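Local coordinates for clostripain-related protein (Bacteroides thetaiotaomicron, PDB 6N9J) that probably cleaves peptide bonds as a secreted cysteine protease of the clostripain (C11) family, and is captured here with a covalent, irreversible peptide inhibitor, at residues V92-T95 with A96-Y100; V168-Q171 with L172-R175; K221-S224 with T225-I229. One frame throughout, in Å; residues are numbered along the deposited sequence.

Contact 1 (V92-T95 with A96-Y100)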
# COMPACT_ATOMS: atom_id res chain seq x y z
N VAL A 92 11.48 11.15 -11.34
CA VAL A 92 11.36 11.57 -9.95
C VAL A 92 12.29 10.75 -9.07
O VAL A 92 13.02 11.31 -8.25
CB VAL A 92 9.92 11.41 -9.43
CG1 VAL A 92 9.86 11.70 -7.93
CG2 VAL A 92 8.98 12.33 -10.20
N PHE A 93 12.26 9.43 -9.24
CA PHE A 93 13.11 8.51 -8.48
C PHE A 93 14.59 8.82 -8.64
O PHE A 93 15.32 8.93 -7.68
CB PHE A 93 12.89 7.06 -8.92
CG PHE A 93 11.61 6.44 -8.42
CD1 PHE A 93 10.87 7.04 -7.42
CD2 PHE A 93 11.17 5.23 -8.95
CE1 PHE A 93 9.69 6.46 -6.97
CE2 PHE A 93 9.99 4.65 -8.50
CZ PHE A 93 9.26 5.27 -7.50
N THR A 94 15.02 8.91 -9.90
CA THR A 94 16.42 9.10 -10.24
C THR A 94 16.96 10.36 -9.59
O THR A 94 18.04 10.36 -9.00
CB THR A 94 16.61 9.16 -11.76
OG1 THR A 94 16.26 7.89 -12.33
CG2 THR A 94 18.05 9.48 -12.11
N THR A 95 16.18 11.43 -9.67
CA THR A 95 16.55 12.71 -9.06
C THR A 95 16.60 12.63 -7.54
O THR A 95 17.55 13.10 -6.91
CB THR A 95 15.55 13.82 -9.46
OG1 THR A 95 15.50 13.94 -10.88
CG2 THR A 95 15.95 15.15 -8.86
N ALA A 96 15.56 12.05 -6.95
CA ALA A 96 15.42 11.99 -5.51
C ALA A 96 16.59 11.27 -4.83
O ALA A 96 17.15 11.76 -3.85
CB ALA A 96 14.11 11.32 -5.13
N PHE A 97 16.93 10.09 -5.34
CA PHE A 97 17.90 9.25 -4.67
C PHE A 97 19.31 9.55 -5.12
O PHE A 97 20.26 9.06 -4.52
CB PHE A 97 17.56 7.77 -4.90
CG PHE A 97 16.20 7.40 -4.41
CD1 PHE A 97 15.88 7.52 -3.07
CD2 PHE A 97 15.23 6.96 -5.29
CE1 PHE A 97 14.62 7.20 -2.62
CE2 PHE A 97 13.97 6.63 -4.84
CZ PHE A 97 13.66 6.76 -3.49
N SER A 98 19.45 10.37 -6.16
CA SER A 98 20.75 10.88 -6.57
C SER A 98 21.17 12.07 -5.72
O SER A 98 22.33 12.17 -5.33
CB SER A 98 20.74 11.28 -8.04
OG SER A 98 20.74 10.13 -8.85
N HIS A 99 20.24 12.97 -5.44
CA HIS A 99 20.55 14.13 -4.62
C HIS A 99 20.75 13.71 -3.17
O HIS A 99 21.46 14.37 -2.42
CB HIS A 99 19.45 15.19 -4.71
CG HIS A 99 19.55 16.06 -5.92
ND1 HIS A 99 19.34 15.59 -7.20
CD2 HIS A 99 19.86 17.38 -6.05
CE1 HIS A 99 19.51 16.58 -8.06
NE2 HIS A 99 19.82 17.67 -7.39
N TYR A 100 20.10 12.62 -2.76
CA TYR A 100 20.17 12.22 -1.36
C TYR A 100 20.39 10.72 -1.20
O TYR A 100 19.49 9.98 -0.79
CB TYR A 100 18.90 12.69 -0.63
CG TYR A 100 18.84 14.20 -0.61
CD1 TYR A 100 19.52 14.92 0.36
CD2 TYR A 100 18.14 14.90 -1.58
CE1 TYR A 100 19.50 16.30 0.36
CE2 TYR A 100 18.12 16.27 -1.59
CZ TYR A 100 18.78 16.97 -0.62
OH TYR A 100 18.75 18.34 -0.63
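Thr-95 and His-99 meet one helical turn apart through a single carbonyl that serves two donors of the same residue. His-99 N lies 3.1 Å from Thr-95 O, and His-99 ND1 reaches that oxygen from the opposite face of its carbonyl plane. Because CG of the histidine stands anti to its own carbonyl carbon (chi1 -81°), the imidazole doubles back along the helix and offers an edge to the oxygen, which sits 23° out of the ring plane; the second bond restrains the ring's rotation. Thr-95 suits this spot with a branch for each neighbour: CG2 packs 3.8 Å from His-99 ND1, while OG1 bonds to Asn-91 O.

Ala-96 is buried against the sheet. Its N donates to Val-92 O at 2.9 Å, and its short CB, 3.3 Å from that oxygen, fits where the helix lies close to Leu-49 of strand 46-53. Beside it, Phe-93 and Phe-97 run side by side in the same direction, Phe-93 CD1 lying 4.1 Å from Phe-97 CE2, and both large rings reach Leu-14 of strand 9-18. On the exposed side, Ser-98 OG donates to Thr-94 O at 2.7 Å, reinforcing a weak backbone bond to the same oxygen. Aromatic and small apolar residues inward, Thr-94, Ser-98 and His-99 outward, Thr-95 at the border against Leu-60: this is an amphipathic helix laid on parallel strands, as in the alpha/beta fold of clan CD peptidases.

Contact 2 (V168-Q171 with L172-R175)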
# COMPACT_ATOMS: atom_id res chain seq x y z
N VAL A 168 0.20 -8.68 -5.76
CA VAL A 168 0.97 -7.45 -5.90
C VAL A 168 2.33 -7.57 -5.23
O VAL A 168 3.36 -7.26 -5.82
CB VAL A 168 0.21 -6.25 -5.29
CG1 VAL A 168 1.06 -4.99 -5.35
CG2 VAL A 168 -1.15 -6.06 -5.99
N VAL A 169 2.31 -7.99 -3.97
CA VAL A 169 3.52 -8.15 -3.19
C VAL A 169 4.46 -9.20 -3.82
O VAL A 169 5.67 -8.99 -3.86
CB VAL A 169 3.18 -8.53 -1.73
CG1 VAL A 169 4.44 -8.82 -0.96
CG2 VAL A 169 2.39 -7.40 -1.04
N TYR A 170 3.91 -10.30 -4.34
CA TYR A 170 4.77 -11.27 -5.01
C TYR A 170 5.38 -10.66 -6.28
O TYR A 170 6.56 -10.86 -6.56
CB TYR A 170 4.03 -12.57 -5.35
CG TYR A 170 4.98 -13.69 -5.77
CD1 TYR A 170 5.59 -14.50 -4.82
CD2 TYR A 170 5.32 -13.88 -7.10
CE1 TYR A 170 6.48 -15.49 -5.18
CE2 TYR A 170 6.20 -14.87 -7.48
CZ TYR A 170 6.78 -15.68 -6.51
OH TYR A 170 7.66 -16.67 -6.88
N GLN A 171 4.58 -9.91 -7.04
CA GLN A 171 5.06 -9.29 -8.28
C GLN A 171 6.19 -8.29 -8.04
O GLN A 171 7.10 -8.14 -8.87
CB GLN A 171 3.92 -8.57 -9.00
CG GLN A 171 4.21 -8.29 -10.47
CD GLN A 171 3.99 -9.50 -11.38
OE1 GLN A 171 3.15 -10.37 -11.12
NE2 GLN A 171 4.75 -9.55 -12.47
N LEU A 172 6.12 -7.60 -6.90
CA LEU A 172 7.10 -6.59 -6.52
C LEU A 172 8.10 -7.07 -5.47
O LEU A 172 8.79 -6.24 -4.88
CB LEU A 172 6.38 -5.35 -5.97
CG LEU A 172 5.34 -4.71 -6.88
CD1 LEU A 172 4.65 -3.58 -6.15
CD2 LEU A 172 6.00 -4.20 -8.13
N ARG A 173 8.18 -8.37 -5.23
CA ARG A 173 8.94 -8.88 -4.08
C ARG A 173 10.43 -8.53 -4.10
O ARG A 173 11.06 -8.42 -3.03
CB ARG A 173 8.79 -10.41 -3.96
CG ARG A 173 9.46 -11.20 -5.08
CD ARG A 173 9.03 -12.65 -5.09
NE ARG A 173 9.70 -13.41 -6.14
CZ ARG A 173 9.38 -13.36 -7.43
NH1 ARG A 173 8.38 -12.57 -7.84
NH2 ARG A 173 10.05 -14.08 -8.31
N ASN A 174 11.01 -8.35 -5.28
CA ASN A 174 12.44 -8.06 -5.39
C ASN A 174 12.76 -6.57 -5.25
O ASN A 174 13.92 -6.16 -5.41
CB ASN A 174 12.99 -8.59 -6.72
CG ASN A 174 13.00 -10.11 -6.78
OD1 ASN A 174 13.38 -10.78 -5.83
ND2 ASN A 174 12.56 -10.65 -7.92
N ARG A 175 11.75 -5.77 -4.94
CA ARG A 175 11.93 -4.32 -4.85
C ARG A 175 12.05 -3.82 -3.41
O ARG A 175 12.57 -2.72 -3.18
CB ARG A 175 10.77 -3.59 -5.53
CG ARG A 175 10.65 -3.90 -6.99
CD ARG A 175 11.95 -3.58 -7.70
NE ARG A 175 11.83 -3.82 -9.13
CZ ARG A 175 12.84 -4.17 -9.92
NH1 ARG A 175 12.62 -4.37 -11.21
NH2 ARG A 175 14.06 -4.31 -9.41
O HOH W 1 9.98 -8.21 -7.85
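Tyr-170 and Arg-173 stack where helix 166-171 ends, within the beta-alpha-beta crossover that joins parallel strands 155-159 and 178-181. Val-168 O still receives a regular helical bond, from Leu-172 N at 3.0 Å. Beyond it the last turn runs out of regular N-H partners, and Tyr-170 O and Gln-171 O find substitutes. Tyr-170 O takes two donors from opposite faces of its plane: Arg-173 N, 3.3 Å away and well above that plane, and Arg-173 NH1 at 2.8 Å, with the oxygen lying in the guanidinium plane. Gln-171 O is served by a water that donates to it at 3.1 Å and accepts from Asn-174 N at 2.8 Å, bridging helix end and loop.

An arginine suits the place because one side chain both feeds the carbonyl and covers the ring. Its CG sits between the backbone N and the carbonyl carbon (chi1 69°), and the chain then runs extended to NE alongside Tyr-170. The guanidinium lies flat on the phenol, planes 15° apart, in an off-centre cation-pi contact, while Trp-366 meets the tyrosine edge-to-face. Gln-171 OE1 is satisfied by Glu-365 N. Before the charged group, Arg-173 CD rests squarely over the ring, 3.9 Å from the centroid of Tyr-170.

Contact 3 (K221-S224 with T225-I229)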
# COMPACT_ATOMS: atom_id res chain seq x y z
N LYS A 221 -9.84 6.45 17.65
CA LYS A 221 -11.05 7.23 17.38
C LYS A 221 -12.13 6.34 16.75
O LYS A 221 -13.17 6.83 16.32
CB LYS A 221 -10.74 8.43 16.48
CG LYS A 221 -9.72 8.15 15.41
CD LYS A 221 -9.51 9.38 14.53
CE LYS A 221 -9.17 10.60 15.35
NZ LYS A 221 -8.99 11.81 14.48
N TYR A 222 -11.88 5.04 16.75
CA TYR A 222 -12.82 4.07 16.21
C TYR A 222 -14.11 4.01 17.01
O TYR A 222 -14.11 4.00 18.24
CB TYR A 222 -12.17 2.70 16.16
CG TYR A 222 -13.11 1.55 15.85
CD1 TYR A 222 -13.61 1.35 14.57
CD2 TYR A 222 -13.44 0.63 16.83
CE1 TYR A 222 -14.44 0.28 14.29
CE2 TYR A 222 -14.29 -0.44 16.56
CZ TYR A 222 -14.77 -0.61 15.29
OH TYR A 222 -15.59 -1.67 15.01
N ASN A 223 -15.20 3.99 16.27
CA ASN A 223 -16.54 3.82 16.79
C ASN A 223 -17.15 2.65 16.01
O ASN A 223 -16.96 2.56 14.81
CB ASN A 223 -17.33 5.11 16.61
CG ASN A 223 -18.73 5.01 17.10
OD1 ASN A 223 -19.58 4.41 16.45
ND2 ASN A 223 -19.00 5.60 18.26
N SER A 224 -17.86 1.74 16.69
CA SER A 224 -18.31 0.50 16.03
C SER A 224 -19.28 0.71 14.87
O SER A 224 -19.31 -0.07 13.92
CB SER A 224 -18.97 -0.44 17.04
OG SER A 224 -18.02 -1.38 17.51
N THR A 225 -20.08 1.76 14.97
CA THR A 225 -21.07 2.08 13.94
C THR A 225 -20.56 3.20 13.04
O THR A 225 -21.32 3.77 12.26
CB THR A 225 -22.40 2.50 14.56
OG1 THR A 225 -22.20 3.71 15.32
CG2 THR A 225 -22.94 1.41 15.48
N GLY A 226 -19.28 3.53 13.16
CA GLY A 226 -18.71 4.65 12.44
C GLY A 226 -19.50 5.92 12.67
O GLY A 226 -19.59 6.78 11.79
N ALA A 227 -20.10 6.03 13.85
CA ALA A 227 -20.90 7.20 14.20
C ALA A 227 -20.08 8.47 14.06
O ALA A 227 -18.95 8.54 14.55
CB ALA A 227 -21.43 7.06 15.61
N GLY A 228 -20.64 9.47 13.37
CA GLY A 228 -19.97 10.74 13.18
C GLY A 228 -18.76 10.70 12.25
O GLY A 228 -17.94 11.63 12.25
N ILE A 229 -18.64 9.64 11.46
CA ILE A 229 -17.50 9.53 10.55
C ILE A 229 -17.54 10.65 9.51
O ILE A 229 -18.60 11.01 9.00
CB ILE A 229 -17.45 8.16 9.86
CG1 ILE A 229 -16.20 8.04 9.00
CG2 ILE A 229 -18.72 7.90 9.03
CD1 ILE A 229 -16.05 6.70 8.35
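Asn-223 gathers the backbone of Thr-225 to Ala-227 around its side-chain oxygen, tying a surface loop into consecutive turns. Just ahead of it comes Tyr-222, and Ser-224 N stands 4.1 Å above one face of the Tyr-222 ring, toward its rim. The phenol oxygen accepts a bond from Asn-323 N and a weak one from Ser-224 OG.

Next comes Asn-223 itself. CG is anti to the backbone N (chi1 179°), a setting that carries OD1 forward over the turn, where three donors grip it. Thr-225 N at 3.1 Å makes an Asx turn; Thr-225 OG1 at 2.9 Å approaches in the carbonyl plane of the amide; Ala-227 N, also 3.1 Å from OD1, comes from well above that plane. Threonine is apt because its hydroxyl adds a donor beside its own N-H. The main-chain oxygen of Asn-223 meanwhile receives Gly-226 N at 3.0 Å, closing a type I beta turn. Replacing Asn-223 by a leucine would probably leave these three donors without their shared acceptor and allow the loop to splay.

Ser-224, the second residue of that turn, has a small side chain that fits an exposed corner, and its carbonyl accepts from Asn-323 ND2. Gly-226 follows with positive phi (53°), a conformation glycine adopts easily, and a type II turn leads on to Ile-229. The loop leaves helix 206-221 on its way to strand 239-244; Tyr-222 and Ile-229 rest it against strand 315-327, and Thr-235 bonds to Ala-227 O.

Along the chain the three contacts come in series, contact 1 in helix 86-99, contact 2 at the end of helix 166-171, contact 3 in the loop after helix 206-221. Contacts 1 and 2 have centres about 22 Å apart and nearest atoms about 8 Å apart, and Leu-147 touches side chains of both. Contact 3 lies on the opposite side of the chain's centre, its own centre about 41 Å from that of contact 1 and 34 Å from that of contact 2. What unites them is the large mixed sheet: each lies in a connection between its strands, at separate places and without touching the others.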